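Local coordinates for protein sphingomyelinase-c (Listeria ivanovii, PDB 1ZWX) that belongs to the endonuclease/exonuclease/phosphatase family and adopts the two-sheet sandwich fold of DNase I-like proteins, at residues P77-S82 with Q116-R121; S107-V112 with V136-N141; I148-Q153 with G194-N199. All blocks are in the same frame, centred on the assembly; numbering follows the deposited sequence.

All three contacts reach the sheet that runs 88-90, 111-118, 132-140, 143-151, 189-193 and 248-252. Contacts 1 and 2 use opposite ends of strand 111-118 and lie about 21 Å apart, centre to centre. Their segments alternate along the chain, and contact 3 comes after both have closed. Contact 3 joins the end of strand 143-151 to the loop after strand 189-193; its centre is about 14 Å from that of contact 1, where F119 packs on T150, and about 22 Å from that of contact 2. Contacts 1 and 2 hold chain segments that pass from one sheet to the other, whereas contact 3 is buried close to the centre of the chain.

Contact 1: P77-S82 with Q116-R121; sequences PVIGRS and QHIFQR
Q116 comes up to I79 and G80 and holds the loop with both ends of its amide, OE1 at the turn and NE2 just beyond it. Its CG sits between the backbone N and the carbonyl carbon (chi1 67°), and beyond that the chain is extended, which carries the amide out from the strand to the neighbouring loop. OE1 accepts the backbone N-H of G80 at 2.8 Å from G80 N, with the donor in the plane of the amide carbonyl and the bond reasonably straight at 157°. NE2 works on the next stretch of the same loop, donating to S82 O at 2.9 Å. That second bond is more bent, 131°, and the NE2 donor stands above the plane of the S82 carbonyl. Two backbone points on either side of R81 are therefore gripped by one flat group, which also limits how the amide can rotate.

I79 lies across the Q116 side chain at a slant: its CB is 3.4 Å from OE1, and its CG2 rests 3.9 Å from Q116 CB. I118 reaches in with the tip of its side chain alone, placing CD1 3.8 Å from G80 N, while the same methyl lies 4.3 Å from I79 CB. The loop makes a type II beta turn from V78 to R81, with G80 in its third position at positive phi.

NE2 has a further partner in T89 OG1, on strand 88-90, which lies beside 111-118; G80 O takes a bond from N130 ND2. I79 also makes backbone hydrogen bonds with G101 and V103, and V78 leans on L65 of helix 58-67. The contact thus anchors the loop that leads from strand 74-75 in one sheet to strand 88-90 in the other, while F119, just past the strand end, packs against helix 161-182.

Contact 2: S107-V112 with V136-N141; sequences SQWPIV and VKIMKN
W109 lays its indole over the aliphatic chain of K140. The lysine is extended, with CG anti to the backbone N (chi1 -177°), and runs along the ring; its CG stands 3.5 Å from the centroid of the six-membered ring and close to the ring normal, a CH-pi contact over the face. Q108 CG lies over the rim of the opposite face. At the root of the ring, W109 CB meets I138 CD1 at 3.7 Å. N141 brings OD1 obliquely to the far end of the indole, its amide plane steeply inclined to the ring.

Next along the strand, I111 and I138 send their side chains to the same face and touch there through I111 CG1 and I138 CG2, 3.9 Å apart. V112, where the chain turns a corner, sets CG2 3.6 Å from K137 CD and CG1 next to M139 CG.

The backbone sets this register. M139 N donates to P110 O at 3.1 Å, and V112 N donates to K137 O at 2.9 Å, so that I111 and I138 between them form an antiparallel non-hydrogen-bonded pair.

Further out, D48 holds the polar ends of the W109 and K140 pair: its OD1 takes the hydrogen bond from W109 NE1 and the salt bridge from K140 NZ, so the two side chains share one carboxylate oxygen. S107 positions the start of the tryptophan, its OG accepting W109 N at 2.9 Å in an ST turn.

The arrangement is a connection between two sheets: the chain leaves strand 104-107 of one sheet, passes through the turn at 107-110, and enters strand 111-118 of the other beside 132-140, as expected for the two-layer sandwich of DNase I-like proteins.

Contact 3: I148-Q153 with G194-N199; sequences IGTHTQ and GDLNVN. Unlike the reference sequence in segment 148-153: Q153 (reference Pro).
T150 and H151 run parallel to G194 and D195 for two bridge pairs, with the end-to-end directions of 150-153 and 194-197 only 13° apart. The firm rung is T152 N to D195 O at 3.1 Å; D195 N to T150 O is weak, and that N-H also reaches N53 OD1. G194 has no side chain, and its CA comes within 3.3 Å of T150 O.

H151 and D195 put their side chains on the same face of the sheet, side by side and pointing the same way, each with CG anti to its own backbone N. Ring and carboxylate planes are only 17° apart. H151 NE2 is 3.5 Å from D195 OD2, but the angle is too poor for a hydrogen bond; OD2 is held instead by N17 ND2. What NE2 does bond is a water in the plane of the ring, which also accepts from N197 ND2. The same amide nitrogen donates to T152 O at 2.9 Å, from above the plane of that carbonyl, so ND2 has two acceptors, the water and T152 O. The turn at N197 is steadied by a weak bond from N197 N to D195 OD1.

Away from H151 and D195, the methyl groups of T150 and T152 meet L196: T152 CG2 lies 3.9 Å from L196 CD1, and T150 CG2 the same from L196 CD2. T152 OG1 stands 2.6 Å from L196 O.

G194, D195 and N197 fit the GDxN signature of this family, and a bound phosphate ion near the N197 side chain is consistent with a pocket there. The contact extends the parallel pairing of neighbouring strands 143-151 and 189-193 into the loop that leads to helix 203-212. L196 packs against M172 of helix 161-182 and M208 and L212 of helix 203-212, while T150 and I148 lean on F133 of strand 132-140.

Contact 1: P77-S82 with Q116-R121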
loop_
_atom_site.group_PDB
_atom_site.type_symbol
_atom_site.label_atom_id
_atom_site.label_comp_id
_atom_site.label_asym_id
_atom_site.label_seq_id
_atom_site.Cartn_x
_atom_site.Cartn_y
_atom_site.Cartn_z
ATOM N N PRO A 77 -4.249 -12.731 4.382
ATOM C CA PRO A 77 -2.818 -13.001 4.628
ATOM C C PRO A 77 -1.975 -11.914 3.913
ATOM O O PRO A 77 -2.519 -11.118 3.123
ATOM C CB PRO A 77 -2.589 -14.349 3.966
ATOM C CG PRO A 77 -3.909 -14.925 3.716
ATOM C CD PRO A 77 -4.889 -13.795 3.602
ATOM N N VAL A 78 -0.670 -11.892 4.160
ATOM C CA VAL A 78 0.233 -11.096 3.299
ATOM C C VAL A 78 0.370 -11.901 2.003
ATOM O O VAL A 78 0.568 -13.134 2.022
ATOM C CB VAL A 78 1.614 -10.816 3.969
ATOM C CG1 VAL A 78 2.567 -10.145 2.970
ATOM C CG2 VAL A 78 1.450 -9.942 5.227
ATOM N N ILE A 79 0.227 -11.216 0.857
ATOM C CA ILE A 79 0.309 -11.910 -0.438
ATOM C C ILE A 79 1.678 -12.566 -0.630
ATOM O O ILE A 79 2.657 -12.068 -0.107
ATOM C CB ILE A 79 0.037 -10.949 -1.624
ATOM C CG1 ILE A 79 1.109 -9.828 -1.705
ATOM C CG2 ILE A 79 -1.382 -10.378 -1.555
ATOM C CD1 ILE A 79 1.128 -9.079 -3.093
ATOM N N GLY A 80 1.742 -13.647 -1.401
ATOM C CA GLY A 80 3.009 -14.207 -1.861
ATOM C C GLY A 80 3.732 -15.082 -0.854
ATOM O O GLY A 80 4.910 -15.391 -1.036
ATOM N N ARG A 81 3.030 -15.476 0.209
ATOM C CA ARG A 81 3.567 -16.422 1.188
ATOM C C ARG A 81 3.240 -17.863 0.781
ATOM O O ARG A 81 4.119 -18.741 0.784
ATOM C CB ARG A 81 3.014 -16.135 2.573
ATOM C CG ARG A 81 3.310 -14.751 3.096
ATOM C CD ARG A 81 2.833 -14.584 4.528
ATOM N NE ARG A 81 3.642 -15.339 5.497
ATOM C CZ ARG A 81 4.832 -14.940 5.956
ATOM N N SER A 82 1.976 -18.102 0.442
ATOM C CA SER A 82 1.493 -19.408 0.031
ATOM C C SER A 82 0.037 -19.296 -0.409
ATOM O O SER A 82 -0.518 -18.198 -0.470
ATOM C CB SER A 82 1.580 -20.391 1.191
ATOM O OG SER A 82 0.645 -20.013 2.179
ATOM N N GLN A 116 -5.441 -13.401 -4.351
ATOM C CA GLN A 116 -4.159 -12.742 -4.537
ATOM C C GLN A 116 -3.662 -13.007 -5.950
ATOM O O GLN A 116 -3.920 -14.064 -6.545
ATOM C CB GLN A 116 -3.122 -13.221 -3.491
ATOM C CG GLN A 116 -2.733 -14.676 -3.661
ATOM C CD GLN A 116 -1.555 -15.068 -2.776
ATOM O OE1 GLN A 116 -0.811 -14.209 -2.342
ATOM N NE2 GLN A 116 -1.398 -16.370 -2.509
ATOM N N HIS A 117 -2.904 -12.046 -6.457
ATOM C CA HIS A 117 -2.365 -12.147 -7.791
ATOM C C HIS A 117 -0.943 -11.651 -7.753
ATOM O O HIS A 117 -0.693 -10.484 -7.441
ATOM C CB HIS A 117 -3.170 -11.299 -8.786
ATOM C CG HIS A 117 -2.663 -11.414 -10.191
ATOM N ND1 HIS A 117 -3.338 -12.101 -11.177
ATOM C CD2 HIS A 117 -1.519 -10.959 -10.765
ATOM C CE1 HIS A 117 -2.647 -12.041 -12.303
ATOM N NE2 HIS A 117 -1.528 -11.374 -12.073
ATOM N N ILE A 118 -0.024 -12.545 -8.057
ATOM C CA ILE A 118 1.397 -12.251 -7.987
ATOM C C ILE A 118 1.848 -11.788 -9.376
ATOM O O ILE A 118 1.607 -12.480 -10.366
ATOM C CB ILE A 118 2.198 -13.512 -7.556
ATOM C CG1 ILE A 118 1.658 -14.078 -6.207
ATOM C CG2 ILE A 118 3.690 -13.215 -7.457
ATOM C CD1 ILE A 118 1.491 -12.997 -5.117
ATOM N N PHE A 119 2.520 -10.642 -9.430
ATOM C CA PHE A 119 2.948 -10.066 -10.719
ATOM C C PHE A 119 3.872 -11.006 -11.480
ATOM O O PHE A 119 4.685 -11.711 -10.886
ATOM C CB PHE A 119 3.641 -8.742 -10.513
ATOM C CG PHE A 119 2.738 -7.641 -10.025
ATOM C CD1 PHE A 119 1.442 -7.455 -10.562
ATOM C CD2 PHE A 119 3.169 -6.799 -9.036
ATOM C CE1 PHE A 119 0.633 -6.429 -10.083
ATOM C CE2 PHE A 119 2.381 -5.779 -8.579
ATOM C CZ PHE A 119 1.098 -5.594 -9.121
ATOM N N GLN A 120 3.764 -10.981 -12.806
ATOM C CA GLN A 120 4.498 -11.891 -13.654
ATOM C C GLN A 120 5.764 -11.268 -14.187
ATOM O O GLN A 120 6.570 -11.957 -14.831
ATOM C CB GLN A 120 3.611 -12.336 -14.831
ATOM C CG GLN A 120 2.452 -13.289 -14.429
ATOM C CD GLN A 120 2.866 -14.752 -14.337
ATOM O OE1 GLN A 120 4.055 -15.081 -14.268
ATOM N NE2 GLN A 120 1.877 -15.648 -14.343
ATOM N N ARG A 121 5.936 -9.965 -13.980
ATOM C CA ARG A 121 7.174 -9.318 -14.404
ATOM C C ARG A 121 7.773 -8.646 -13.187
ATOM O O ARG A 121 7.039 -8.214 -12.285
ATOM C CB ARG A 121 6.957 -8.299 -15.551
ATOM C CG ARG A 121 6.469 -8.958 -16.876
ATOM C CD ARG A 121 7.567 -9.858 -17.488
#

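Contact 2: S107-V112 with V136-N141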
loop_
_atom_site.group_PDB
_atom_site.type_symbol
_atom_site.label_atom_id
_atom_site.label_comp_id
_atom_site.label_asym_id
_atom_site.label_seq_id
_atom_site.Cartn_x
_atom_site.Cartn_y
_atom_site.Cartn_z
ATOM N N SER A 107 -10.058 -5.190 7.355
ATOM C CA SER A 107 -11.356 -4.511 7.314
ATOM C C SER A 107 -12.128 -4.690 8.641
ATOM O O SER A 107 -12.066 -5.747 9.268
ATOM C CB SER A 107 -12.188 -5.108 6.173
ATOM O OG SER A 107 -13.428 -4.424 6.063
ATOM N N GLN A 108 -12.849 -3.659 9.053
ATOM C CA GLN A 108 -13.853 -3.880 10.103
ATOM C C GLN A 108 -15.090 -4.626 9.610
ATOM O O GLN A 108 -15.912 -5.042 10.445
ATOM C CB GLN A 108 -14.241 -2.590 10.803
ATOM C CG GLN A 108 -14.853 -1.559 9.961
ATOM C CD GLN A 108 -15.447 -0.440 10.789
ATOM O OE1 GLN A 108 -15.033 0.712 10.671
ATOM N NE2 GLN A 108 -16.437 -0.773 11.642
ATOM N N TRP A 109 -15.198 -4.812 8.281
ATOM C CA TRP A 109 -16.360 -5.460 7.624
ATOM C C TRP A 109 -16.053 -6.831 7.100
ATOM O O TRP A 109 -14.921 -7.123 6.698
ATOM C CB TRP A 109 -16.928 -4.561 6.494
ATOM C CG TRP A 109 -17.161 -3.204 6.986
ATOM C CD1 TRP A 109 -16.376 -2.105 6.765
ATOM C CD2 TRP A 109 -18.216 -2.777 7.855
ATOM N NE1 TRP A 109 -16.867 -1.032 7.443
ATOM C CE2 TRP A 109 -17.999 -1.413 8.123
ATOM C CE3 TRP A 109 -19.325 -3.428 8.444
ATOM C CZ2 TRP A 109 -18.854 -0.660 8.927
ATOM C CZ3 TRP A 109 -20.176 -2.682 9.251
ATOM C CH2 TRP A 109 -19.946 -1.316 9.484
ATOM N N PRO A 110 -17.049 -7.712 7.098
ATOM C CA PRO A 110 -16.780 -9.036 6.635
ATOM C C PRO A 110 -16.291 -9.080 5.170
ATOM O O PRO A 110 -16.813 -8.359 4.303
ATOM C CB PRO A 110 -18.121 -9.749 6.779
ATOM C CG PRO A 110 -19.117 -8.698 6.900
ATOM C CD PRO A 110 -18.458 -7.547 7.549
ATOM N N ILE A 111 -15.310 -9.941 4.943
ATOM C CA ILE A 111 -14.742 -10.191 3.627
ATOM C C ILE A 111 -15.424 -11.428 3.023
ATOM O O ILE A 111 -15.227 -12.531 3.491
ATOM C CB ILE A 111 -13.194 -10.394 3.719
ATOM C CG1 ILE A 111 -12.504 -9.129 4.230
ATOM C CG2 ILE A 111 -12.609 -10.882 2.363
ATOM C CD1 ILE A 111 -10.972 -9.321 4.580
ATOM N N VAL A 112 -16.234 -11.251 1.973
ATOM C CA VAL A 112 -16.916 -12.422 1.332
ATOM C C VAL A 112 -16.122 -13.069 0.211
ATOM O O VAL A 112 -16.423 -14.194 -0.241
ATOM C CB VAL A 112 -18.329 -12.027 0.836
ATOM C CG1 VAL A 112 -19.191 -11.579 2.039
ATOM C CG2 VAL A 112 -18.243 -10.872 -0.202
ATOM N N VAL A 136 -10.108 -7.831 -2.289
ATOM C CA VAL A 136 -11.204 -8.227 -1.399
ATOM C C VAL A 136 -12.549 -7.672 -1.878
ATOM O O VAL A 136 -12.615 -6.566 -2.407
ATOM C CB VAL A 136 -10.955 -7.830 0.097
ATOM C CG1 VAL A 136 -9.674 -8.441 0.627
ATOM C CG2 VAL A 136 -10.967 -6.329 0.335
ATOM N N LYS A 137 -13.611 -8.441 -1.647
ATOM C CA LYS A 137 -14.979 -7.909 -1.663
ATOM C C LYS A 137 -15.501 -7.904 -0.195
ATOM O O LYS A 137 -15.487 -8.918 0.432
ATOM C CB LYS A 137 -15.888 -8.760 -2.546
ATOM C CG LYS A 137 -17.360 -8.163 -2.618
ATOM C CD LYS A 137 -18.322 -9.132 -3.334
ATOM C CE LYS A 137 -19.751 -8.512 -3.545
ATOM N NZ LYS A 137 -20.601 -9.569 -4.229
ATOM N N ILE A 138 -15.838 -6.737 0.343
ATOM C CA ILE A 138 -16.386 -6.642 1.689
ATOM C C ILE A 138 -17.865 -6.262 1.573
ATOM O O ILE A 138 -18.284 -5.660 0.575
ATOM C CB ILE A 138 -15.655 -5.589 2.602
ATOM C CG1 ILE A 138 -15.771 -4.177 2.062
ATOM C CG2 ILE A 138 -14.124 -5.939 2.800
ATOM C CD1 ILE A 138 -16.211 -3.177 3.115
ATOM N N MET A 139 -18.622 -6.566 2.625
ATOM C CA MET A 139 -20.007 -6.087 2.761
ATOM C C MET A 139 -20.105 -5.173 3.954
ATOM O O MET A 139 -19.759 -5.570 5.100
ATOM C CB MET A 139 -20.946 -7.282 2.910
ATOM C CG MET A 139 -21.023 -8.180 1.686
ATOM S SD MET A 139 -21.809 -7.279 0.286
ATOM C CE MET A 139 -23.439 -6.957 0.963
ATOM N N LYS A 140 -20.559 -3.951 3.695
ATOM C CA LYS A 140 -20.828 -2.987 4.732
ATOM C C LYS A 140 -22.346 -2.675 4.718
ATOM O O LYS A 140 -22.840 -2.019 3.802
ATOM C CB LYS A 140 -20.025 -1.708 4.522
ATOM C CG LYS A 140 -20.197 -0.657 5.629
ATOM C CD LYS A 140 -19.493 0.646 5.285
ATOM C CE LYS A 140 -19.733 1.735 6.331
ATOM N NZ LYS A 140 -19.008 3.017 6.149
ATOM N N ASN A 141 -23.057 -3.161 5.732
ATOM C CA ASN A 141 -24.475 -2.818 5.925
ATOM C C ASN A 141 -25.299 -3.048 4.652
ATOM O O ASN A 141 -26.053 -2.164 4.238
ATOM C CB ASN A 141 -24.604 -1.381 6.432
ATOM C CG ASN A 141 -23.876 -1.155 7.774
ATOM O OD1 ASN A 141 -23.770 -2.069 8.590
ATOM N ND2 ASN A 141 -23.343 0.054 7.977
#

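Contact 3: I148-Q153 with G194-N199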
loop_
_atom_site.group_PDB
_atom_site.type_symbol
_atom_site.label_atom_id
_atom_site.label_comp_id
_atom_site.label_asym_id
_atom_site.label_seq_id
_atom_site.Cartn_x
_atom_site.Cartn_y
_atom_site.Cartn_z
ATOM N N ILE A 148 -8.696 -3.232 -4.129
ATOM C CA ILE A 148 -7.449 -3.830 -4.596
ATOM C C ILE A 148 -6.321 -3.044 -3.934
ATOM O O ILE A 148 -6.252 -1.803 -4.055
ATOM C CB ILE A 148 -7.369 -3.826 -6.140
ATOM C CG1 ILE A 148 -8.381 -4.855 -6.667
ATOM C CG2 ILE A 148 -5.900 -4.096 -6.626
ATOM C CD1 ILE A 148 -8.556 -4.874 -8.173
ATOM N N GLY A 149 -5.486 -3.772 -3.184
ATOM C CA GLY A 149 -4.319 -3.199 -2.490
ATOM C C GLY A 149 -3.081 -3.739 -3.212
ATOM O O GLY A 149 -3.024 -4.913 -3.570
ATOM N N THR A 150 -2.101 -2.884 -3.441
ATOM C CA THR A 150 -0.945 -3.288 -4.297
ATOM C C THR A 150 0.284 -2.504 -3.930
ATOM O O THR A 150 0.213 -1.464 -3.248
ATOM C CB THR A 150 -1.261 -3.136 -5.859
ATOM O OG1 THR A 150 -0.279 -3.867 -6.617
ATOM C CG2 THR A 150 -1.262 -1.696 -6.297
ATOM N N HIS A 151 1.423 -2.992 -4.415
ATOM C CA HIS A 151 2.694 -2.307 -4.250
ATOM C C HIS A 151 3.491 -2.753 -5.479
ATOM O O HIS A 151 3.849 -3.921 -5.614
ATOM C CB HIS A 151 3.398 -2.731 -2.939
ATOM C CG HIS A 151 4.776 -2.134 -2.760
ATOM N ND1 HIS A 151 5.697 -2.640 -1.859
ATOM C CD2 HIS A 151 5.381 -1.089 -3.368
ATOM C CE1 HIS A 151 6.803 -1.909 -1.907
ATOM N NE2 HIS A 151 6.639 -0.962 -2.813
ATOM N N THR A 152 3.719 -1.807 -6.388
ATOM C CA THR A 152 4.316 -2.117 -7.702
ATOM C C THR A 152 5.859 -1.928 -7.688
ATOM O O THR A 152 6.439 -1.445 -6.727
ATOM C CB THR A 152 3.700 -1.230 -8.828
ATOM O OG1 THR A 152 3.856 0.131 -8.457
ATOM C CG2 THR A 152 2.194 -1.524 -9.010
ATOM N N GLN A 153 6.477 -2.366 -8.779
ATOM C CA GLN A 153 7.915 -2.219 -9.036
ATOM C C GLN A 153 8.472 -0.838 -8.709
ATOM O O GLN A 153 7.942 0.178 -9.172
ATOM C CB GLN A 153 8.146 -2.530 -10.537
ATOM C CG GLN A 153 9.628 -2.322 -10.977
ATOM C CD GLN A 153 10.549 -3.436 -10.470
ATOM O OE1 GLN A 153 10.214 -4.626 -10.536
ATOM N NE2 GLN A 153 11.723 -3.050 -9.983
ATOM N N GLY A 194 -2.464 1.869 -2.774
ATOM C CA GLY A 194 -1.156 1.397 -2.317
ATOM C C GLY A 194 -0.049 2.256 -2.885
ATOM O O GLY A 194 -0.284 3.373 -3.343
ATOM N N ASP A 195 1.166 1.717 -2.837
ATOM C CA ASP A 195 2.359 2.423 -3.314
ATOM C C ASP A 195 2.510 2.031 -4.777
ATOM O O ASP A 195 2.938 0.899 -5.127
ATOM C CB ASP A 195 3.577 1.992 -2.476
ATOM C CG ASP A 195 4.894 2.604 -2.964
ATOM O OD1 ASP A 195 4.912 3.350 -3.965
ATOM O OD2 ASP A 195 5.894 2.374 -2.277
ATOM N N LEU A 196 2.060 2.938 -5.646
ATOM C CA LEU A 196 2.092 2.697 -7.086
ATOM C C LEU A 196 3.459 3.030 -7.720
ATOM O O LEU A 196 3.681 2.691 -8.906
ATOM C CB LEU A 196 0.956 3.457 -7.811
ATOM C CG LEU A 196 -0.393 2.694 -7.890
ATOM C CD1 LEU A 196 -0.297 1.465 -8.776
ATOM C CD2 LEU A 196 -0.872 2.225 -6.542
ATOM N N ASN A 197 4.331 3.689 -6.953
ATOM C CA ASN A 197 5.731 3.949 -7.380
ATOM C C ASN A 197 5.791 4.814 -8.674
ATOM O O ASN A 197 6.739 4.765 -9.450
ATOM C CB ASN A 197 6.505 2.639 -7.506
ATOM C CG ASN A 197 7.370 2.353 -6.284
ATOM O OD1 ASN A 197 8.059 3.253 -5.776
ATOM N ND2 ASN A 197 7.340 1.127 -5.803
ATOM N N VAL A 198 4.738 5.597 -8.879
ATOM C CA VAL A 198 4.644 6.545 -9.989
ATOM C C VAL A 198 4.483 7.922 -9.364
ATOM O O VAL A 198 3.520 8.177 -8.628
ATOM C CB VAL A 198 3.481 6.201 -10.925
ATOM C CG1 VAL A 198 3.291 7.297 -12.045
ATOM C CG2 VAL A 198 3.661 4.829 -11.522
ATOM N N ASN A 199 5.455 8.801 -9.626
ATOM C CA ASN A 199 5.469 10.130 -9.070
ATOM C C ASN A 199 4.404 11.022 -9.743
ATOM O O ASN A 199 4.269 11.037 -10.982
ATOM C CB ASN A 199 6.900 10.717 -9.196
ATOM C CG ASN A 199 7.085 12.011 -8.430
ATOM O OD1 ASN A 199 6.415 12.283 -7.431
ATOM N ND2 ASN A 199 8.013 12.832 -8.906
HETATM O O HOH W 1 9.042 0.462 -3.405
#